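Local coordinates for Lmo2446 protein (Listeria monocytogenes serovar 1/2a, PDB 5I0D) that belongs to glycoside hydrolase family 31, combining a TIM-barrel domain with several beta domains, among them a carbohydrate-binding module that holds calcium, at residues Y493-S498 with G539-G544; H938-A943 with F1056-I1061. All coordinates share one frame; numbering follows the deposited sequence.

Contact 1 (Y493-S498 with G539-G544)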
ATOM      1  N   TYR A 493      20.169  25.784  -6.735  1.00 18.15           N
ATOM      2  CA  TYR A 493      18.868  25.429  -7.288  1.00 17.81           C
ATOM      3  C   TYR A 493      17.753  25.871  -6.340  1.00 17.80           C
ATOM      4  O   TYR A 493      17.815  25.636  -5.122  1.00 17.47           O
ATOM      5  CB  TYR A 493      18.771  23.925  -7.533  1.00 17.17           C
ATOM      6  CG  TYR A 493      17.359  23.482  -7.822  1.00 16.58           C
ATOM      7  CD1 TYR A 493      16.802  23.682  -9.076  1.00 16.55           C
ATOM      8  CD2 TYR A 493      16.560  22.912  -6.819  1.00 16.18           C
ATOM      9  CE1 TYR A 493      15.498  23.286  -9.349  1.00 16.16           C
ATOM     10  CE2 TYR A 493      15.266  22.524  -7.081  1.00 15.74           C
ATOM     11  CZ  TYR A 493      14.743  22.703  -8.353  1.00 15.89           C
ATOM     12  OH  TYR A 493      13.449  22.315  -8.618  1.00 15.62           O
ATOM     13  N   ARG A 494      16.746  26.521  -6.918  1.00 18.13           N
ATOM     14  CA  ARG A 494      15.539  26.899  -6.213  1.00 18.11           C
ATOM     15  C   ARG A 494      14.326  26.271  -6.841  1.00 17.74           C
ATOM     16  O   ARG A 494      14.226  26.150  -8.063  1.00 17.58           O
ATOM     17  CB  ARG A 494      15.379  28.412  -6.220  1.00 19.10           C
ATOM     18  CG  ARG A 494      16.507  29.111  -5.474  1.00 19.92           C
ATOM     19  CD  ARG A 494      16.409  30.599  -5.639  1.00 20.64           C
ATOM     20  NE  ARG A 494      17.477  31.304  -4.934  1.00 21.40           N
ATOM     21  CZ  ARG A 494      17.424  31.779  -3.688  1.00 21.70           C
ATOM     22  NH1 ARG A 494      16.355  31.613  -2.918  1.00 21.66           N
ATOM     23  NH2 ARG A 494      18.490  32.417  -3.190  1.00 22.08           N
ATOM     24  N   VAL A 495      13.365  25.913  -6.007  1.00 17.31           N
ATOM     25  CA  VAL A 495      12.096  25.367  -6.505  1.00 17.06           C
ATOM     26  C   VAL A 495      11.444  26.431  -7.425  1.00 17.76           C
ATOM     27  O   VAL A 495      11.426  27.603  -7.073  1.00 17.53           O
ATOM     28  CB  VAL A 495      11.165  25.009  -5.322  1.00 16.81           C
ATOM     29  CG1 VAL A 495       9.781  24.587  -5.809  1.00 16.64           C
ATOM     30  CG2 VAL A 495      11.807  23.931  -4.443  1.00 16.50           C
ATOM     31  N   PRO A 496      10.911  26.030  -8.597  1.00 17.90           N
ATOM     32  CA  PRO A 496      10.246  27.011  -9.434  1.00 18.83           C
ATOM     33  C   PRO A 496       9.203  27.850  -8.685  1.00 19.53           C
ATOM     34  O   PRO A 496       8.479  27.337  -7.845  1.00 18.72           O
ATOM     35  CB  PRO A 496       9.592  26.154 -10.518  1.00 18.48           C
ATOM     36  CG  PRO A 496      10.467  24.950 -10.614  1.00 17.97           C
ATOM     37  CD  PRO A 496      10.818  24.681  -9.187  1.00 17.60           C
ATOM     38  N   ALA A 497       9.170  29.142  -9.000  1.00 21.19           N
ATOM     39  CA  ALA A 497       8.426  30.135  -8.220  1.00 22.48           C
ATOM     40  C   ALA A 497       6.949  29.831  -8.035  1.00 23.44           C
ATOM     41  O   ALA A 497       6.392  30.178  -6.995  1.00 23.65           O
ATOM     42  CB  ALA A 497       8.578  31.521  -8.835  1.00 23.43           C
ATOM     43  N   SER A 498       6.319  29.194  -9.023  1.00 24.41           N
ATOM     44  CA  SER A 498       4.883  28.889  -8.947  1.00 25.40           C
ATOM     45  C   SER A 498       4.527  27.697  -8.049  1.00 24.59           C
ATOM     46  O   SER A 498       3.355  27.490  -7.762  1.00 24.49           O
ATOM     47  CB  SER A 498       4.334  28.629 -10.355  1.00 26.79           C
ATOM     48  OG  SER A 498       5.005  27.522 -10.945  1.00 28.82           O
ATOM     49  N   GLY A 539       8.959  16.806  -1.154  1.00 14.65           N
ATOM     50  CA  GLY A 539       9.999  16.084  -1.851  1.00 14.60           C
ATOM     51  C   GLY A 539       9.830  15.997  -3.354  1.00 14.51           C
ATOM     52  O   GLY A 539      10.798  15.618  -4.031  1.00 13.96           O
ATOM     53  N   GLU A 540       8.662  16.417  -3.872  1.00 14.21           N
ATOM     54  CA  GLU A 540       8.347  16.362  -5.301  1.00 14.51           C
ATOM     55  C   GLU A 540       8.740  17.710  -5.932  1.00 14.67           C
ATOM     56  O   GLU A 540       7.929  18.368  -6.614  1.00 15.11           O
ATOM     57  CB  GLU A 540       6.847  16.077  -5.532  1.00 14.63           C
ATOM     58  CG  GLU A 540       6.263  14.972  -4.634  1.00 14.60           C
ATOM     59  CD  GLU A 540       5.741  15.481  -3.295  1.00 14.55           C
ATOM     60  OE1 GLU A 540       5.042  14.711  -2.600  1.00 15.35           O
ATOM     61  OE2 GLU A 540       6.006  16.644  -2.941  1.00 14.56           O
HETATM   62  N   MSE A 541       9.994  18.096  -5.706  1.00 14.48           N
HETATM   63  CA  MSE A 541      10.444  19.465  -5.854  1.00 14.79           C
HETATM   64  C   MSE A 541      11.616  19.682  -6.796  1.00 14.70           C
HETATM   65  O   MSE A 541      12.078  20.810  -6.902  1.00 14.44           O
HETATM   66  CB  MSE A 541      10.799  19.943  -4.432  1.00 15.62           C
HETATM   67  CG  MSE A 541       9.491  20.163  -3.633  1.00 16.68           C
HETATM   68 SE   MSE A 541       9.906  20.376  -1.716  1.00 18.61          SE
HETATM   69  CE  MSE A 541       8.149  21.020  -1.111  1.00 18.30           C
ATOM     70  N   VAL A 542      12.106  18.628  -7.453  1.00 14.15           N
ATOM     71  CA  VAL A 542      13.216  18.721  -8.385  1.00 14.29           C
ATOM     72  C   VAL A 542      12.687  18.886  -9.813  1.00 14.81           C
ATOM     73  O   VAL A 542      12.125  17.938 -10.380  1.00 14.70           O
ATOM     74  CB  VAL A 542      14.097  17.445  -8.327  1.00 14.12           C
ATOM     75  CG1 VAL A 542      15.233  17.520  -9.346  1.00 14.48           C
ATOM     76  CG2 VAL A 542      14.623  17.246  -6.920  1.00 13.99           C
ATOM     77  N   TRP A 543      12.875  20.085 -10.365  1.00 15.09           N
ATOM     78  CA  TRP A 543      12.623  20.375 -11.763  1.00 15.68           C
ATOM     79  C   TRP A 543      13.961  20.816 -12.396  1.00 16.08           C
ATOM     80  O   TRP A 543      14.950  21.109 -11.685  1.00 15.96           O
ATOM     81  CB  TRP A 543      11.580  21.488 -11.882  1.00 15.82           C
ATOM     82  CG  TRP A 543      10.135  21.045 -11.762  1.00 15.86           C
ATOM     83  CD1 TRP A 543       9.333  20.603 -12.775  1.00 16.06           C
ATOM     84  CD2 TRP A 543       9.304  21.074 -10.592  1.00 15.88           C
ATOM     85  NE1 TRP A 543       8.073  20.331 -12.309  1.00 15.95           N
ATOM     86  CE2 TRP A 543       8.029  20.610 -10.969  1.00 15.76           C
ATOM     87  CE3 TRP A 543       9.521  21.437  -9.252  1.00 15.96           C
ATOM     88  CZ2 TRP A 543       6.974  20.480 -10.056  1.00 15.68           C
ATOM     89  CZ3 TRP A 543       8.490  21.307  -8.358  1.00 15.58           C
ATOM     90  CH2 TRP A 543       7.220  20.837  -8.761  1.00 15.47           C
ATOM     91  N   GLY A 544      13.977  20.865 -13.722  1.00 16.19           N
ATOM     92  CA  GLY A 544      15.102  21.411 -14.468  1.00 16.76           C
ATOM     93  C   GLY A 544      16.085  20.361 -14.906  1.00 16.98           C
ATOM     94  O   GLY A 544      16.695  19.692 -14.068  1.00 16.94           O
TER
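Two loops of the family 31 TIM barrel meet where the hydroxyl of Tyr493 reaches the backbone of Met541 and Trp543. The OH of Tyr493 donates to O of Met541 at 2.7 Å. It also accepts N-H of Trp543, with N to OH 2.9 Å and a nearly straight angle of 168° at the hydrogen. These two bonds bridge the peptide groups on either side of Val542 and fix the phenol end. The carbonyl O of Met541 lies at the edge of the tyrosine ring, in its plane. Segment 539-544 belongs to the loop that leaves barrel strand 533-536, so the tyrosine ties this loop to the one between helix 469-481 and strand 505-506. Beside the hydroxyl, Pro496 crosses the Trp543 side chain at about a right angle, with CD 3.5 Å from Trp543 CE3. Val495 sends its CG2 branch to CB of selenomethionine Met541, 4.1 Å away. The CG1 branch of Val495, anti to its backbone nitrogen (chi1 174°), reaches CZ3 of Trp543. The indole NE1 bonds to Asp16, and Arg559 makes a cation-pi contact with the Trp543 ring. Leu506 of strand 505-506 packs on Tyr493 and Met541.

Contact 2 (H938-A943 with F1056-I1061). With CA (calcium ion), chain S.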
ATOM      1  N   HIS A 938     -17.567 -29.562  14.219  1.00 15.37           N
ATOM      2  CA  HIS A 938     -17.609 -28.264  13.578  1.00 15.42           C
ATOM      3  C   HIS A 938     -18.700 -27.431  14.233  1.00 14.93           C
ATOM      4  O   HIS A 938     -19.766 -27.957  14.572  1.00 14.97           O
ATOM      5  CB  HIS A 938     -17.857 -28.408  12.077  1.00 15.81           C
ATOM      6  CG  HIS A 938     -17.788 -27.113  11.333  1.00 16.02           C
ATOM      7  ND1 HIS A 938     -18.800 -26.177  11.369  1.00 16.09           N
ATOM      8  CD2 HIS A 938     -16.819 -26.591  10.545  1.00 16.25           C
ATOM      9  CE1 HIS A 938     -18.466 -25.142  10.613  1.00 16.07           C
ATOM     10  NE2 HIS A 938     -17.274 -25.379  10.088  1.00 16.22           N
ATOM     11  N   ALA A 939     -18.440 -26.134  14.423  1.00 14.53           N
ATOM     12  CA  ALA A 939     -19.411 -25.256  15.037  1.00 14.53           C
ATOM     13  C   ALA A 939     -20.767 -25.339  14.314  1.00 14.69           C
ATOM     14  O   ALA A 939     -20.808 -25.584  13.103  1.00 14.27           O
ATOM     15  CB  ALA A 939     -18.935 -23.815  15.047  1.00 14.49           C
ATOM     16  N   PRO A 940     -21.861 -25.126  15.058  1.00 15.06           N
ATOM     17  CA  PRO A 940     -23.170 -25.159  14.447  1.00 15.49           C
ATOM     18  C   PRO A 940     -23.341 -24.144  13.335  1.00 15.38           C
ATOM     19  O   PRO A 940     -22.705 -23.085  13.345  1.00 15.37           O
ATOM     20  CB  PRO A 940     -24.117 -24.818  15.602  1.00 15.84           C
ATOM     21  CG  PRO A 940     -23.338 -25.040  16.839  1.00 15.90           C
ATOM     22  CD  PRO A 940     -21.935 -24.729  16.474  1.00 15.39           C
ATOM     23  N   TYR A 941     -24.211 -24.502  12.401  1.00 15.51           N
ATOM     24  CA  TYR A 941     -24.749 -23.596  11.424  1.00 15.78           C
ATOM     25  C   TYR A 941     -26.044 -23.036  12.009  1.00 15.97           C
ATOM     26  O   TYR A 941     -27.051 -23.740  12.091  1.00 15.89           O
ATOM     27  CB  TYR A 941     -25.032 -24.346  10.121  1.00 16.30           C
ATOM     28  CG  TYR A 941     -23.776 -24.711   9.382  1.00 16.53           C
ATOM     29  CD1 TYR A 941     -23.071 -25.883   9.678  1.00 17.14           C
ATOM     30  CD2 TYR A 941     -23.285 -23.880   8.379  1.00 16.76           C
ATOM     31  CE1 TYR A 941     -21.896 -26.206   9.002  1.00 17.35           C
ATOM     32  CE2 TYR A 941     -22.133 -24.193   7.690  1.00 16.91           C
ATOM     33  CZ  TYR A 941     -21.434 -25.335   8.010  1.00 17.35           C
ATOM     34  OH  TYR A 941     -20.322 -25.611   7.259  1.00 18.51           O
ATOM     35  N   GLU A 942     -25.997 -21.781  12.456  1.00 15.93           N
ATOM     36  CA  GLU A 942     -27.169 -21.175  13.108  1.00 16.43           C
ATOM     37  C   GLU A 942     -28.306 -20.935  12.113  1.00 16.77           C
ATOM     38  O   GLU A 942     -28.097 -20.357  11.053  1.00 16.09           O
ATOM     39  CB  GLU A 942     -26.795 -19.864  13.790  1.00 16.83           C
ATOM     40  CG  GLU A 942     -25.767 -19.993  14.905  1.00 16.87           C
ATOM     41  CD  GLU A 942     -26.209 -20.922  16.021  1.00 17.61           C
ATOM     42  OE1 GLU A 942     -27.427 -21.098  16.185  1.00 18.58           O
ATOM     43  OE2 GLU A 942     -25.342 -21.473  16.740  1.00 18.12           O
ATOM     44  N   ALA A 943     -29.516 -21.388  12.457  1.00 17.17           N
ATOM     45  CA  ALA A 943     -30.680 -21.184  11.599  1.00 17.85           C
ATOM     46  C   ALA A 943     -30.932 -19.705  11.337  1.00 18.27           C
ATOM     47  O   ALA A 943     -31.302 -19.295  10.227  1.00 18.29           O
ATOM     48  CB  ALA A 943     -31.924 -21.804  12.245  1.00 18.44           C
ATOM     49  N   PHE A1056     -36.449 -23.271  15.590  1.00 19.99           N
ATOM     50  CA  PHE A1056     -35.334 -23.976  14.923  1.00 18.89           C
ATOM     51  C   PHE A1056     -34.039 -23.255  15.300  1.00 18.54           C
ATOM     52  O   PHE A1056     -33.825 -22.118  14.911  1.00 18.62           O
ATOM     53  CB  PHE A1056     -35.606 -23.952  13.418  1.00 18.83           C
ATOM     54  CG  PHE A1056     -34.611 -24.699  12.545  1.00 18.17           C
ATOM     55  CD1 PHE A1056     -33.642 -25.577  13.052  1.00 18.03           C
ATOM     56  CD2 PHE A1056     -34.705 -24.564  11.163  1.00 18.07           C
ATOM     57  CE1 PHE A1056     -32.766 -26.237  12.188  1.00 17.31           C
ATOM     58  CE2 PHE A1056     -33.850 -25.244  10.301  1.00 17.53           C
ATOM     59  CZ  PHE A1056     -32.874 -26.076  10.816  1.00 17.17           C
ATOM     60  N   ASP A1057     -33.191 -23.923  16.069  1.00 18.21           N
ATOM     61  CA  ASP A1057     -32.026 -23.271  16.654  1.00 18.23           C
ATOM     62  C   ASP A1057     -30.796 -23.257  15.743  1.00 17.63           C
ATOM     63  O   ASP A1057     -30.148 -22.186  15.565  1.00 18.29           O
ATOM     64  CB  ASP A1057     -31.670 -23.927  17.991  1.00 18.66           C
ATOM     65  CG  ASP A1057     -30.487 -23.269  18.659  1.00 19.00           C
ATOM     66  OD1 ASP A1057     -30.178 -22.108  18.298  1.00 20.03           O
ATOM     67  OD2 ASP A1057     -29.865 -23.926  19.517  1.00 18.98           O
ATOM     68  N   HIS A1058     -30.469 -24.465  15.249  1.00 17.03           N
ATOM     69  CA  HIS A1058     -29.263 -24.720  14.450  1.00 16.41           C
ATOM     70  C   HIS A1058     -29.240 -26.119  13.858  1.00 16.13           C
ATOM     71  O   HIS A1058     -30.029 -26.987  14.259  1.00 15.84           O
ATOM     72  CB  HIS A1058     -27.957 -24.476  15.268  1.00 16.57           C
ATOM     73  CG  HIS A1058     -27.662 -25.488  16.349  1.00 16.82           C
ATOM     74  ND1 HIS A1058     -27.312 -25.112  17.624  1.00 17.29           N
ATOM     75  CD2 HIS A1058     -27.581 -26.843  16.332  1.00 16.96           C
ATOM     76  CE1 HIS A1058     -27.071 -26.181  18.358  1.00 17.71           C
ATOM     77  NE2 HIS A1058     -27.229 -27.248  17.601  1.00 17.25           N
ATOM     78  N   VAL A1059     -28.291 -26.331  12.943  1.00 15.79           N
ATOM     79  CA  VAL A1059     -27.855 -27.677  12.583  1.00 15.88           C
ATOM     80  C   VAL A1059     -26.377 -27.849  12.861  1.00 16.02           C
ATOM     81  O   VAL A1059     -25.612 -26.884  12.794  1.00 16.31           O
ATOM     82  CB  VAL A1059     -28.189 -28.070  11.117  1.00 15.72           C
ATOM     83  CG1 VAL A1059     -29.676 -27.935  10.856  1.00 15.96           C
ATOM     84  CG2 VAL A1059     -27.427 -27.268  10.091  1.00 15.71           C
ATOM     85  N   VAL A1060     -25.985 -29.082  13.137  1.00 16.20           N
ATOM     86  CA  VAL A1060     -24.595 -29.462  13.333  1.00 16.37           C
ATOM     87  C   VAL A1060     -24.355 -30.647  12.413  1.00 16.80           C
ATOM     88  O   VAL A1060     -25.200 -31.550  12.323  1.00 16.72           O
ATOM     89  CB  VAL A1060     -24.317 -29.856  14.799  1.00 17.08           C
ATOM     90  CG1 VAL A1060     -22.972 -30.550  14.959  1.00 17.57           C
ATOM     91  CG2 VAL A1060     -24.400 -28.641  15.705  1.00 17.38           C
ATOM     92  N   ILE A1061     -23.206 -30.649  11.747  1.00 17.02           N
ATOM     93  CA  ILE A1061     -22.781 -31.764  10.921  1.00 17.86           C
ATOM     94  C   ILE A1061     -21.689 -32.523  11.644  1.00 19.35           C
ATOM     95  O   ILE A1061     -20.698 -31.930  12.094  1.00 19.74           O
ATOM     96  CB  ILE A1061     -22.242 -31.263   9.570  1.00 17.90           C
ATOM     97  CG1 ILE A1061     -23.283 -30.422   8.844  1.00 17.48           C
ATOM     98  CG2 ILE A1061     -21.769 -32.420   8.695  1.00 18.36           C
ATOM     99  CD1 ILE A1061     -24.609 -31.119   8.588  1.00 17.59           C
TER
HETATM  100 CA    CA S1106     -29.469 -20.347  16.957  1.00 14.58          CA
HETATM  101  O   HOH W   1     -21.528 -28.353  12.399  1.00 14.65           O
HETATM  102  O   HOH W   2     -18.045 -32.051  12.743  1.00 16.73           O
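Glu942 and Asp1057 meet at a calcium ion. OE1 of Glu942 binds it at 2.3 Å. Asp1057 binds it twice, through OD1 at 2.3 Å and its backbone O at 2.4 Å. Glu944, Thr961 and Gly964 complete the site. The Glu942 chain bends at chi2 (-59°), which turns its carboxylate back toward the ion. Its other oxygen, OE2, is held by Asn916. OD2 of Asp1057 forms a salt bridge with Arg994.

Behind this shell, strand 941-942 pairs antiparallel with strand 1054-1062 in the family 6 carbohydrate-binding module. Tyr941 and Val1059 form the hydrogen-bonded pair, with Tyr941 N to Val1059 O 2.8 Å and the return bond, Val1059 N to Tyr941 O, 3.0 Å. Asp1057 and His1058 make a classic beta bulge opposite Arg994 of strand 987-996. Ala943 N also bonds to O of Asp1057, from above the carbonyl plane, so this oxygen serves both the ion and an amide.

Two CH-pi contacts flank the pairing. CB of Pro940 sits over one face of the His1058 ring, 3.9 Å from its centroid, and CB of Ala943 covers a face of Phe1056. Thr961 bonds to ND1 of His1058. Farther out, two waters bridge the backbones of His938 and Ile1061, one joining O to N and the other N to O.

In the fold
Contact 1 and contact 2 lie on opposite sides of the chain's centre, one in the TIM-barrel domain, the other in the carbohydrate-binding module at the C-terminal end. Their centres are about 65 Å apart, and their nearest atoms about 48 Å, so they do not touch. They follow one another along the chain. Both are buried, and both lie near bound alpha-D-glucopyranose. The side chain of Met541 in contact 1 is about 7 Å from one such sugar, and that of Glu942 in contact 2 about 8 Å from another. Contact 2 supplies two of the five calcium-site residues, whereas the Tyr493 side chain of contact 1 stays about 11 Å from the magnesium ion.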